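Local coordinates for tailspike protein (Acinetobacter phage vB_ApiP_P1, PDB 6E1R) that probably binds and cleaves the capsular polysaccharide of its Acinetobacter host as the enzymatic receptor-binding part of a trimeric phage tailspike, at residues A[22-27]-A[35-40]; A[235-240]-A[274-279]; A[290-295]-A[306-311]; A[449-454]-A[543-548]; A[489-494]-A[521-526]. All coordinates share one frame; numbering follows the deposited sequence.

Contact 1: residues A[22-27]-A[35-40]; sequences VELEGL and VLMTGY
Leu-24 reaches out of the short helix 21-25 and divides its two methyl groups between two neighbours on strand 34-37. Its CD1 rests against CG1 of Val-35 at 3.7 Å, while CD2 comes up beside the selenium of the selenomethionine Met-37 more loosely, with 4.2 Å between CD2 of Leu-24 and SE of Met-37. The leucine side chain is extended away from its own nitrogen (chi1 -177°), which carries the branch out from the helix onto Val-35 and Met-37. On the strand, the two partners are two residues apart and therefore emerge on the same face, with Leu-36 turned to the other. Met-37 runs straight through chi1 and chi2 and then bends at its last torsion (chi3 73°), its side chain meeting that of Leu-24 at about a right angle. Strand 16-18, helix 21-25 and strand 34-37 form a beta-alpha-beta unit, the two strands lying parallel and side by side in a small mixed sheet, and this contact fastens the connecting helix onto that sheet. Phe-51 of the next strand touches Leu-24, Val-35 and Met-37 alike, and Ile-67 also packs on Leu-24, adding to an apolar core. On the opposite face of the strand, Leu-36 packs on His-50 of the second subunit, and OG1 of Thr-38 is hydrogen-bonded to Lys-52 of that same subunit.

Contact 2: residues A[235-240]-A[274-279]; sequences KAIRSL and TQWHFF
Trp-276 spans the interior of a parallel beta-helix to meet Ile-237 and Ser-239 on a strand of another face. The backbones stay well apart, 11.4 Å between CA of Ser-239 and CA of Trp-276, and the indole bridges the gap. From CB, with CG lying anti to the carbonyl carbon (chi1 -71°), the side chain heads toward the strand 235-239. At the pyrrole side, NE1 is hydrogen-bonded to the carbonyl oxygen of Pro-248, which fixes the turn of the ring. Further out, CZ3 touches the branch methyl of Ile-237, CG2, at 4.1 Å, and CZ2 lies 4.1 Å from CB of Ser-239. Both residues approach the rim of the benzene ring near its plane, so neither lies over a face; Trp-269, by contrast, is stacked with the indole, and Asn-251 and Phe-253 also touch the side chain. Residues 237 and 239 alternate with Arg-238, whose side chain leaves on the other side of the strand. The hydroxyl of Ser-239 has its polar partner in Ala-210 O, to which it is hydrogen-bonded. The outermost ring carbon, CH2 of Trp-276, points its outer edge at both, 4.0 Å from CG2 of Ile-237 and 3.5 Å from OG of Ser-239.

Contact 3: residues A[290-295]-A[306-311]; sequences EALIKC and GYIEAN
Leu-292 lays both of its methyl groups over one face of the Asn-311 amide and uses one of them to touch Ile-308 as well. CD2 of Leu-292 stands almost directly above CG of Asn-311, at 4.1 Å, whereas CD1 of Leu-292 lies out past the nitrogen end of the same amide, 3.9 Å from CG of Asn-311. From there CD1 of Leu-292 also meets CG2 of Ile-308 at 3.9 Å, the two aliphatic side chains running antiparallel where they pass. This is the tight, buried part. The amide can lie under a leucine because its polar atoms have other partners: OD1 of Asn-311 accepts a hydrogen bond from Asn-286 N, and ND2 donates one to Pro-342 O. Bonds at both ends hold the amide flat and fix which way round it sits. Away from this core Glu-290 and Lys-294 at one end, and Glu-309 at the other, are partly exposed. At the first end Lys-294 NZ forms a salt bridge with Asp-264, and a second with Glu-290 whose modelled length is too short to trust. The chain turns a corner at Leu-292, the point where one face of a parallel beta-helix gives way to the next, so the leucine points inward toward the following part of the same winding. Strand 293-297 runs between 267-270 and 316-320, strand 306-309 between 281-284 and 331-338, and Val-317, Phe-334 and Ile-337 from these neighbours also pack round Ile-308.

Contact 4: residues A[449-454]-A[543-548]; sequences VGVASL and MEVFTT
Val-451 holds CG1 opposite its backbone nitrogen (chi1 173°), spreading both methyls toward strand 539-548, while the selenomethionine Met-543 folds back at its second torsion (chi2 68°) and passes them at about a right angle. CG1 of Val-451 sits 3.8 Å from CB of Met-543 and reaches on to CG2 of Val-545, 4.1 Å away. The other branch, CG2 of Val-451, faces the bent part of the methionine and lies 4.2 Å from its terminal CE. One valine thus bridges two side chains that alternate on the same face of the opposite strand; Glu-544 between them points to the other side. Strand 448-455 and strand 539-548 belong to two antiparallel sheets packed face to face, a beta-sandwich in the C-terminal domain. Val-451 and Ala-452 both hydrogen-bond through their backbones to Leu-529, and the torsions of Val-451 leave the extended range, consistent with a classic beta bulge. Val-470 and Ala-472 of strand 465-474 touch Met-543, and Ala-531 packs on both Met-543 and Val-451. With methyl and methylene groups alone making the touches and no hydrogen bond across it, the contact joins the sheets by apolar burial, without directional bonds.

Contact 5: residues A[489-494]-A[521-526]; sequences LLVTSV and WSINSS
The Leu-489 side chain meets the Trp-521 indole at about a right angle and sets a methyl over one face of it. CD1 of Leu-489 lies 3.6 Å from CG of Trp-521 and 4.0 Å from the centroid of the five-membered ring, 25° off the ring normal, which makes a CH-pi contact displaced toward the rim near CB. The second methyl, CD2, leans over the pyrrole edge and comes within 4.0 Å of CD1 of Trp-521. The leucine's first torsion (chi1 -52°) turns CG away from its own carbonyl and brings both methyls across to the indole. Two residues further along each strand a second pair repeats the right-angled meeting without any ring: the end methyl of Ile-523, CD1, abuts CG1 of Val-491 at 3.8 Å. The CA atoms of Leu-489 and Trp-521 are 8.3 Å apart, those of Val-491 and Ile-523 8.7 Å, too far for backbone pairing, so side chains alone fill the interval. Ser-522, between the two inward residues of its strand, points away. Tyr-487 meets the Trp-521 ring edge-to-face, and Val-470, Ile-500 and Leu-529 also pack on it. Strand 484-494 lies in the five-stranded antiparallel sheet and strand 519-523 at the edge of the four-stranded one; alternate apolar residues interlocking between two such facing sheets are typical of a beta-sandwich core.

How the contacts relate
From the N terminus, contact 1 closes a short loop in the small leading domain, binding a helix to its sheet. Contact 2, about 47 Å away between centres, then closes a loop of 33 residues between two faces of the beta-helix, and contact 3 follows it a little further along, closing a short loop round a corner. These two touch through Phe-278 CE1 and Ile-293 CD1, 4.1 Å apart. Contact 4 closes a long loop in the C-terminal sandwich, and contact 5 lies wholly within that loop. Trp-521 links them, packing on Val-451 and Met-543, so the two form one continuous core. Contacts 1 and 4 lie on opposite sides of the chain's centre, about 99 Å apart between centres.

Contact 1: residues A[22-27]-A[35-40]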
# COMPACT_ATOMS: atom_id res chain seq x y z
N VAL A 22 8.98 51.33 18.41
CA VAL A 22 9.27 52.30 19.47
C VAL A 22 8.73 53.67 19.09
O VAL A 22 8.30 54.44 19.96
CB VAL A 22 10.78 52.34 19.76
CG1 VAL A 22 11.07 53.18 21.00
CG2 VAL A 22 11.33 50.93 19.92
N GLU A 23 8.75 54.01 17.80
CA GLU A 23 8.18 55.28 17.36
C GLU A 23 6.66 55.26 17.34
O GLU A 23 6.04 56.33 17.37
CB GLU A 23 8.72 55.65 15.97
CG GLU A 23 8.50 57.11 15.60
CD GLU A 23 9.13 57.49 14.28
OE1 GLU A 23 10.19 56.92 13.94
OE2 GLU A 23 8.57 58.36 13.57
N LEU A 24 6.04 54.08 17.32
CA LEU A 24 4.59 54.00 17.32
C LEU A 24 4.02 54.17 18.72
O LEU A 24 3.01 54.87 18.90
CB LEU A 24 4.12 52.67 16.72
CG LEU A 24 2.61 52.51 16.60
CD1 LEU A 24 2.06 53.42 15.52
CD2 LEU A 24 2.23 51.06 16.33
N GLU A 25 4.65 53.55 19.72
CA GLU A 25 4.12 53.61 21.08
C GLU A 25 4.23 55.02 21.65
O GLU A 25 3.33 55.47 22.37
CB GLU A 25 4.85 52.59 21.96
CG GLU A 25 6.37 52.63 21.86
CD GLU A 25 7.03 51.48 22.61
OE1 GLU A 25 6.30 50.66 23.21
OE2 GLU A 25 8.27 51.41 22.59
N GLY A 26 5.33 55.72 21.36
CA GLY A 26 5.46 57.10 21.79
C GLY A 26 4.63 58.10 21.01
O GLY A 26 4.47 59.24 21.46
N LEU A 27 4.11 57.71 19.85
CA LEU A 27 3.34 58.61 19.01
C LEU A 27 1.89 58.66 19.49
O LEU A 27 1.27 57.63 19.73
CB LEU A 27 3.42 58.17 17.55
CG LEU A 27 2.77 59.04 16.46
CD1 LEU A 27 3.61 59.01 15.20
CD2 LEU A 27 1.38 58.55 16.15
N VAL A 35 -2.09 55.12 10.57
CA VAL A 35 -0.68 55.37 10.35
C VAL A 35 -0.08 54.17 9.64
O VAL A 35 -0.60 53.06 9.69
CB VAL A 35 0.06 55.65 11.69
CG1 VAL A 35 0.18 54.38 12.51
CG2 VAL A 35 1.43 56.29 11.45
N LEU A 36 1.03 54.41 8.95
CA LEU A 36 1.76 53.38 8.22
C LEU A 36 3.07 53.10 8.93
O LEU A 36 3.91 54.00 9.09
CB LEU A 36 2.02 53.80 6.77
CG LEU A 36 3.03 52.97 5.98
CD1 LEU A 36 2.63 51.50 5.90
CD2 LEU A 36 3.22 53.54 4.58
N MSE A 37 3.26 51.85 9.37
CA MSE A 37 4.52 51.45 9.97
C MSE A 37 5.31 50.58 9.00
O MSE A 37 4.81 49.57 8.51
CB MSE A 37 4.29 50.70 11.29
CG MSE A 37 5.56 50.47 12.08
SE MSE A 37 5.25 49.66 13.83
CE MSE A 37 4.82 47.84 13.25
N THR A 38 6.54 50.99 8.72
CA THR A 38 7.43 50.26 7.81
C THR A 38 8.43 49.49 8.67
O THR A 38 9.52 49.97 8.96
CB THR A 38 8.12 51.21 6.84
OG1 THR A 38 8.93 52.13 7.57
CG2 THR A 38 7.09 51.98 6.03
N GLY A 39 8.05 48.28 9.07
CA GLY A 39 8.91 47.44 9.87
C GLY A 39 8.74 47.61 11.37
O GLY A 39 8.50 48.72 11.86
N TYR A 40 8.85 46.50 12.10
CA TYR A 40 8.72 46.55 13.55
C TYR A 40 9.89 47.29 14.19
O TYR A 40 9.72 47.95 15.22
CB TYR A 40 8.62 45.12 14.10
CG TYR A 40 8.06 45.00 15.50
CD1 TYR A 40 8.85 45.26 16.62
CD2 TYR A 40 6.74 44.60 15.72
CE1 TYR A 40 8.34 45.14 17.90
CE2 TYR A 40 6.23 44.48 16.99
CZ TYR A 40 7.03 44.75 18.08
OH TYR A 40 6.52 44.63 19.35

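Contact 2: residues A[235-240]-A[274-279]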
# COMPACT_ATOMS: atom_id res chain seq x y z
N LYS A 235 20.46 11.49 15.17
CA LYS A 235 19.37 10.52 15.11
C LYS A 235 18.13 11.23 14.60
O LYS A 235 17.82 12.34 15.05
CB LYS A 235 19.11 9.87 16.47
CG LYS A 235 17.95 8.88 16.47
CD LYS A 235 17.79 8.20 17.81
CE LYS A 235 18.99 7.31 18.12
NZ LYS A 235 18.87 6.62 19.43
N ALA A 236 17.43 10.61 13.66
CA ALA A 236 16.27 11.25 13.05
C ALA A 236 15.14 11.41 14.05
O ALA A 236 14.65 12.52 14.29
CB ALA A 236 15.81 10.45 11.82
N ILE A 237 14.70 10.30 14.65
CA ILE A 237 13.53 10.30 15.52
C ILE A 237 13.80 9.43 16.74
O ILE A 237 14.35 8.33 16.63
CB ILE A 237 12.27 9.81 14.76
CG1 ILE A 237 11.92 10.78 13.63
CG2 ILE A 237 11.09 9.64 15.71
CD1 ILE A 237 10.79 10.31 12.76
N ARG A 238 13.41 9.94 17.91
CA ARG A 238 13.42 9.18 19.16
C ARG A 238 12.13 9.51 19.90
O ARG A 238 12.00 10.59 20.48
CB ARG A 238 14.61 9.52 20.05
CG ARG A 238 14.66 8.59 21.27
CD ARG A 238 15.48 9.16 22.41
NE ARG A 238 16.93 9.04 22.29
CZ ARG A 238 17.77 9.61 23.14
NH1 ARG A 238 17.31 10.32 24.16
NH2 ARG A 238 19.08 9.46 22.99
N SER A 239 11.17 8.59 19.87
CA SER A 239 9.90 8.78 20.55
C SER A 239 9.87 7.83 21.74
O SER A 239 9.68 6.62 21.58
CB SER A 239 8.73 8.53 19.60
OG SER A 239 8.82 9.36 18.46
N LEU A 240 10.06 8.38 22.94
CA LEU A 240 10.04 7.61 24.17
C LEU A 240 8.77 7.94 24.94
O LEU A 240 8.50 9.11 25.22
CB LEU A 240 11.27 7.88 25.02
CG LEU A 240 12.62 7.65 24.33
CD1 LEU A 240 13.76 7.74 25.33
CD2 LEU A 240 12.64 6.32 23.60
N THR A 274 2.55 1.51 18.29
CA THR A 274 1.89 0.80 17.20
C THR A 274 1.81 1.66 15.94
O THR A 274 1.73 2.89 16.01
CB THR A 274 0.47 0.37 17.61
OG1 THR A 274 -0.29 1.52 18.00
CG2 THR A 274 0.53 -0.60 18.78
N GLN A 275 1.83 0.98 14.80
CA GLN A 275 1.51 1.55 13.49
C GLN A 275 2.49 2.67 13.11
O GLN A 275 2.18 3.86 13.11
CB GLN A 275 0.06 2.05 13.46
CG GLN A 275 -0.97 0.94 13.63
CD GLN A 275 -1.07 0.04 12.42
OE1 GLN A 275 -1.08 0.52 11.28
NE2 GLN A 275 -1.14 -1.26 12.65
N TRP A 276 3.70 2.23 12.77
CA TRP A 276 4.72 3.06 12.13
C TRP A 276 4.94 2.49 10.73
O TRP A 276 5.51 1.41 10.59
CB TRP A 276 6.02 3.07 12.93
CG TRP A 276 5.99 3.82 14.23
CD1 TRP A 276 5.18 3.58 15.30
CD2 TRP A 276 6.83 4.92 14.61
NE1 TRP A 276 5.46 4.46 16.32
CE2 TRP A 276 6.46 5.30 15.92
CE3 TRP A 276 7.85 5.63 13.96
CZ2 TRP A 276 7.09 6.35 16.59
CZ3 TRP A 276 8.46 6.67 14.63
CH2 TRP A 276 8.08 7.02 15.94
N HIS A 277 4.50 3.21 9.71
CA HIS A 277 4.58 2.73 8.34
C HIS A 277 5.29 3.76 7.46
O HIS A 277 5.30 4.95 7.76
CB HIS A 277 3.19 2.43 7.77
CG HIS A 277 2.43 1.41 8.56
ND1 HIS A 277 2.90 0.13 8.78
CD2 HIS A 277 1.24 1.48 9.20
CE1 HIS A 277 2.03 -0.54 9.51
NE2 HIS A 277 1.01 0.26 9.78
N PHE A 278 5.89 3.27 6.38
CA PHE A 278 6.75 4.07 5.51
C PHE A 278 6.36 3.83 4.06
O PHE A 278 6.61 2.75 3.51
CB PHE A 278 8.23 3.72 5.74
CG PHE A 278 8.68 3.91 7.16
CD1 PHE A 278 8.51 2.91 8.10
CD2 PHE A 278 9.29 5.09 7.55
CE1 PHE A 278 8.92 3.09 9.40
CE2 PHE A 278 9.71 5.27 8.86
CZ PHE A 278 9.52 4.27 9.78
N PHE A 279 5.75 4.84 3.44
CA PHE A 279 5.32 4.76 2.04
C PHE A 279 6.35 5.46 1.17
O PHE A 279 6.51 6.68 1.25
CB PHE A 279 3.94 5.39 1.86
CG PHE A 279 2.82 4.60 2.48
CD1 PHE A 279 2.49 4.77 3.81
CD2 PHE A 279 2.10 3.70 1.72
CE1 PHE A 279 1.46 4.04 4.38
CE2 PHE A 279 1.06 2.97 2.28
CZ PHE A 279 0.75 3.14 3.61

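Contact 3: residues A[290-295]-A[306-311]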
# COMPACT_ATOMS: atom_id res chain seq x y z
N GLU A 290 24.08 0.13 15.07
CA GLU A 290 23.35 -1.09 15.40
C GLU A 290 22.30 -1.42 14.36
O GLU A 290 22.35 -2.49 13.75
CB GLU A 290 22.71 -0.97 16.79
CG GLU A 290 23.72 -0.77 17.93
CD GLU A 290 23.05 -0.77 19.28
OE1 GLU A 290 21.95 -1.36 19.38
OE2 GLU A 290 23.59 -0.17 20.23
N ALA A 291 21.36 -0.51 14.11
CA ALA A 291 20.31 -0.75 13.13
C ALA A 291 19.81 0.59 12.60
O ALA A 291 20.14 1.65 13.14
CB ALA A 291 19.16 -1.56 13.73
N LEU A 292 19.02 0.53 11.53
CA LEU A 292 18.36 1.74 11.05
C LEU A 292 17.12 2.04 11.87
O LEU A 292 16.82 3.21 12.14
CB LEU A 292 18.00 1.60 9.57
CG LEU A 292 19.15 1.38 8.59
CD1 LEU A 292 18.62 1.34 7.16
CD2 LEU A 292 20.21 2.45 8.74
N ILE A 293 16.39 1.01 12.28
CA ILE A 293 15.18 1.15 13.08
C ILE A 293 15.30 0.19 14.26
O ILE A 293 15.23 -1.04 14.07
CB ILE A 293 13.90 0.87 12.27
CG1 ILE A 293 13.82 1.80 11.07
CG2 ILE A 293 12.67 1.01 13.15
CD1 ILE A 293 12.65 1.51 10.16
N LYS A 294 15.48 0.73 15.46
CA LYS A 294 15.49 -0.05 16.69
C LYS A 294 14.26 0.35 17.49
O LYS A 294 14.15 1.49 17.94
CB LYS A 294 16.76 0.20 17.50
CG LYS A 294 16.75 -0.54 18.84
CD LYS A 294 17.80 -0.00 19.79
CE LYS A 294 19.19 -0.32 19.32
NZ LYS A 294 20.21 0.08 20.32
N CYS A 295 13.34 -0.59 17.68
CA CYS A 295 12.06 -0.26 18.29
C CYS A 295 11.58 -1.38 19.20
O CYS A 295 11.71 -2.56 18.87
CB CYS A 295 11.00 0.02 17.22
SG CYS A 295 10.63 -1.39 16.15
N GLY A 306 9.98 2.13 -1.94
CA GLY A 306 11.04 2.98 -1.44
C GLY A 306 12.39 2.32 -1.58
O GLY A 306 12.55 1.33 -2.30
N TYR A 307 13.37 2.88 -0.87
CA TYR A 307 14.75 2.42 -0.93
C TYR A 307 15.29 2.17 0.47
O TYR A 307 15.04 2.96 1.39
CB TYR A 307 15.67 3.44 -1.63
CG TYR A 307 15.37 3.66 -3.09
CD1 TYR A 307 14.30 4.46 -3.48
CD2 TYR A 307 16.17 3.11 -4.08
CE1 TYR A 307 14.02 4.67 -4.81
CE2 TYR A 307 15.90 3.32 -5.41
CZ TYR A 307 14.83 4.11 -5.77
OH TYR A 307 14.55 4.32 -7.10
N ILE A 308 16.02 1.07 0.63
CA ILE A 308 16.84 0.83 1.81
C ILE A 308 18.18 0.31 1.31
O ILE A 308 18.34 -0.89 1.07
CB ILE A 308 16.19 -0.16 2.79
CG1 ILE A 308 14.79 0.31 3.19
CG2 ILE A 308 17.06 -0.33 4.03
CD1 ILE A 308 14.08 -0.62 4.15
N GLU A 309 19.15 1.21 1.12
CA GLU A 309 20.39 0.85 0.45
C GLU A 309 21.54 1.66 1.03
O GLU A 309 21.35 2.53 1.87
CB GLU A 309 20.27 1.06 -1.06
CG GLU A 309 19.93 2.47 -1.49
CD GLU A 309 19.89 2.63 -2.99
OE1 GLU A 309 19.90 1.60 -3.70
OE2 GLU A 309 19.85 3.78 -3.47
N ALA A 310 22.75 1.32 0.57
CA ALA A 310 23.96 2.09 0.86
C ALA A 310 24.22 2.23 2.36
O ALA A 310 24.73 3.25 2.82
CB ALA A 310 23.91 3.47 0.20
N ASN A 311 23.87 1.20 3.14
CA ASN A 311 24.14 1.21 4.57
C ASN A 311 25.15 0.11 4.90
O ASN A 311 24.84 -0.82 5.65
CB ASN A 311 22.85 1.03 5.36
CG ASN A 311 21.78 2.02 4.95
OD1 ASN A 311 22.02 3.23 4.92
ND2 ASN A 311 20.60 1.52 4.62

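Contact 4: residues A[449-454]-A[543-548]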
# COMPACT_ATOMS: atom_id res chain seq x y z
N VAL A 449 8.62 -53.34 20.59
CA VAL A 449 8.70 -51.92 20.89
C VAL A 449 7.64 -51.20 20.06
O VAL A 449 7.52 -51.44 18.85
CB VAL A 449 10.10 -51.34 20.59
CG1 VAL A 449 10.12 -49.85 20.84
CG2 VAL A 449 11.16 -52.04 21.43
N GLY A 450 6.89 -50.31 20.70
CA GLY A 450 5.91 -49.51 19.98
C GLY A 450 6.58 -48.47 19.11
O GLY A 450 7.59 -47.86 19.48
N VAL A 451 6.01 -48.25 17.93
CA VAL A 451 6.55 -47.32 16.94
C VAL A 451 5.70 -46.06 16.82
O VAL A 451 6.22 -44.95 16.86
CB VAL A 451 6.72 -48.01 15.57
CG1 VAL A 451 7.11 -46.99 14.51
CG2 VAL A 451 7.75 -49.12 15.65
N ALA A 452 4.39 -46.23 16.68
CA ALA A 452 3.50 -45.08 16.52
C ALA A 452 2.09 -45.48 16.92
O ALA A 452 1.76 -46.66 17.02
CB ALA A 452 3.52 -44.56 15.08
N SER A 453 1.26 -44.46 17.16
CA SER A 453 -0.15 -44.65 17.47
C SER A 453 -0.98 -44.45 16.21
O SER A 453 -0.74 -43.50 15.45
CB SER A 453 -0.61 -43.68 18.56
OG SER A 453 0.08 -43.91 19.77
N LEU A 454 -1.94 -45.34 15.99
CA LEU A 454 -2.80 -45.30 14.82
C LEU A 454 -4.18 -44.80 15.22
O LEU A 454 -4.69 -45.15 16.29
CB LEU A 454 -2.90 -46.68 14.17
CG LEU A 454 -1.57 -47.31 13.77
CD1 LEU A 454 -1.79 -48.67 13.13
CD2 LEU A 454 -0.79 -46.39 12.85
N MSE A 543 12.43 -46.03 12.89
CA MSE A 543 11.44 -46.25 11.84
C MSE A 543 10.95 -44.94 11.23
O MSE A 543 10.95 -43.90 11.89
CB MSE A 543 10.24 -47.04 12.39
CG MSE A 543 10.45 -48.54 12.51
SE MSE A 543 11.74 -49.04 13.88
CE MSE A 543 11.21 -50.89 14.12
N GLU A 544 10.53 -45.01 9.97
CA GLU A 544 9.88 -43.90 9.29
C GLU A 544 8.62 -44.43 8.63
O GLU A 544 8.69 -45.32 7.77
CB GLU A 544 10.81 -43.27 8.25
CG GLU A 544 11.97 -42.50 8.85
CD GLU A 544 12.94 -41.97 7.81
OE1 GLU A 544 13.50 -42.78 7.04
OE2 GLU A 544 13.13 -40.73 7.75
N VAL A 545 7.47 -43.90 9.03
CA VAL A 545 6.18 -44.40 8.59
C VAL A 545 5.55 -43.39 7.64
O VAL A 545 5.57 -42.18 7.90
CB VAL A 545 5.25 -44.68 9.79
CG1 VAL A 545 3.94 -45.30 9.32
CG2 VAL A 545 5.94 -45.59 10.80
N PHE A 546 4.99 -43.89 6.54
CA PHE A 546 4.29 -43.09 5.55
C PHE A 546 2.89 -43.68 5.39
O PHE A 546 2.75 -44.81 4.91
CB PHE A 546 5.03 -43.08 4.21
CG PHE A 546 6.46 -42.64 4.30
CD1 PHE A 546 7.45 -43.53 4.68
CD2 PHE A 546 6.83 -41.34 3.98
CE1 PHE A 546 8.78 -43.13 4.76
CE2 PHE A 546 8.15 -40.93 4.06
CZ PHE A 546 9.12 -41.83 4.45
N THR A 547 1.88 -42.92 5.79
CA THR A 547 0.51 -43.44 5.83
C THR A 547 -0.29 -42.95 4.63
O THR A 547 0.01 -41.91 4.03
CB THR A 547 -0.20 -43.02 7.12
OG1 THR A 547 -0.61 -41.65 7.02
CG2 THR A 547 0.73 -43.18 8.31
N THR A 548 -1.31 -43.73 4.27
CA THR A 548 -2.21 -43.40 3.18
C THR A 548 -3.61 -43.88 3.56
O THR A 548 -3.77 -44.96 4.13
CB THR A 548 -1.78 -44.07 1.87
OG1 THR A 548 -0.42 -43.71 1.57
CG2 THR A 548 -2.67 -43.63 0.71

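Contact 5: residues A[489-494]-A[521-526]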
# COMPACT_ATOMS: atom_id res chain seq x y z
N LEU A 489 2.13 -52.32 4.82
CA LEU A 489 1.15 -52.83 5.77
C LEU A 489 -0.22 -52.24 5.48
O LEU A 489 -0.35 -51.03 5.28
CB LEU A 489 1.56 -52.52 7.21
CG LEU A 489 2.97 -52.94 7.63
CD1 LEU A 489 3.28 -52.43 9.03
CD2 LEU A 489 3.13 -54.45 7.55
N LEU A 490 -1.24 -53.10 5.47
CA LEU A 490 -2.64 -52.68 5.47
C LEU A 490 -3.19 -52.82 6.87
O LEU A 490 -3.10 -53.90 7.47
CB LEU A 490 -3.46 -53.52 4.49
CG LEU A 490 -3.44 -53.13 3.02
CD1 LEU A 490 -4.42 -53.98 2.22
CD2 LEU A 490 -3.75 -51.65 2.84
N VAL A 491 -3.77 -51.74 7.40
CA VAL A 491 -4.28 -51.74 8.76
C VAL A 491 -5.71 -51.22 8.78
O VAL A 491 -6.10 -50.38 7.96
CB VAL A 491 -3.39 -50.90 9.70
CG1 VAL A 491 -2.00 -51.50 9.81
CG2 VAL A 491 -3.31 -49.45 9.22
N THR A 492 -6.49 -51.73 9.72
CA THR A 492 -7.83 -51.26 10.02
C THR A 492 -8.24 -51.86 11.35
O THR A 492 -7.65 -52.84 11.81
CB THR A 492 -8.83 -51.63 8.92
OG1 THR A 492 -10.11 -51.04 9.22
CG2 THR A 492 -8.99 -53.14 8.82
N SER A 493 -9.26 -51.26 11.97
CA SER A 493 -9.72 -51.70 13.28
C SER A 493 -11.24 -51.67 13.32
O SER A 493 -11.88 -50.87 12.65
CB SER A 493 -9.15 -50.82 14.40
OG SER A 493 -9.63 -49.50 14.31
N VAL A 494 -11.80 -52.57 14.13
CA VAL A 494 -13.24 -52.61 14.40
C VAL A 494 -13.37 -52.79 15.91
O VAL A 494 -13.38 -53.92 16.42
CB VAL A 494 -13.96 -53.72 13.65
CG1 VAL A 494 -15.45 -53.68 13.95
CG2 VAL A 494 -13.72 -53.60 12.15
N TRP A 521 5.12 -57.03 12.47
CA TRP A 521 4.28 -55.90 12.84
C TRP A 521 2.93 -56.36 13.37
O TRP A 521 2.32 -57.30 12.84
CB TRP A 521 4.10 -54.97 11.65
CG TRP A 521 5.40 -54.46 11.15
CD1 TRP A 521 6.17 -54.99 10.16
CD2 TRP A 521 6.12 -53.32 11.64
NE1 TRP A 521 7.32 -54.25 9.99
CE2 TRP A 521 7.31 -53.22 10.89
CE3 TRP A 521 5.86 -52.37 12.64
CZ2 TRP A 521 8.24 -52.21 11.11
CZ3 TRP A 521 6.79 -51.37 12.85
CH2 TRP A 521 7.96 -51.30 12.10
N SER A 522 2.46 -55.68 14.42
CA SER A 522 1.18 -55.97 15.04
C SER A 522 0.60 -54.66 15.56
O SER A 522 1.23 -53.61 15.51
CB SER A 522 1.33 -56.99 16.17
OG SER A 522 2.17 -56.49 17.20
N ILE A 523 -0.63 -54.75 16.07
CA ILE A 523 -1.32 -53.63 16.69
C ILE A 523 -1.90 -54.12 18.01
O ILE A 523 -2.67 -55.09 18.03
CB ILE A 523 -2.43 -53.05 15.79
CG1 ILE A 523 -1.87 -52.64 14.43
CG2 ILE A 523 -3.09 -51.86 16.46
CD1 ILE A 523 -2.91 -52.15 13.45
N ASN A 524 -1.55 -53.45 19.10
CA ASN A 524 -1.99 -53.87 20.42
C ASN A 524 -3.35 -53.25 20.74
O ASN A 524 -3.98 -52.62 19.89
CB ASN A 524 -0.94 -53.52 21.48
CG ASN A 524 -0.65 -52.03 21.56
OD1 ASN A 524 -1.38 -51.20 21.02
ND2 ASN A 524 0.44 -51.68 22.24
N SER A 525 -3.82 -53.43 21.98
CA SER A 525 -5.12 -52.91 22.37
C SER A 525 -5.15 -51.39 22.42
O SER A 525 -6.24 -50.80 22.37
CB SER A 525 -5.53 -53.49 23.72
OG SER A 525 -4.55 -53.23 24.71
N SER A 526 -3.99 -50.74 22.53
CA SER A 526 -3.91 -49.28 22.55
C SER A 526 -3.74 -48.68 21.16
O SER A 526 -3.35 -47.51 21.05
CB SER A 526 -2.77 -48.83 23.47
OG SER A 526 -3.01 -49.24 24.81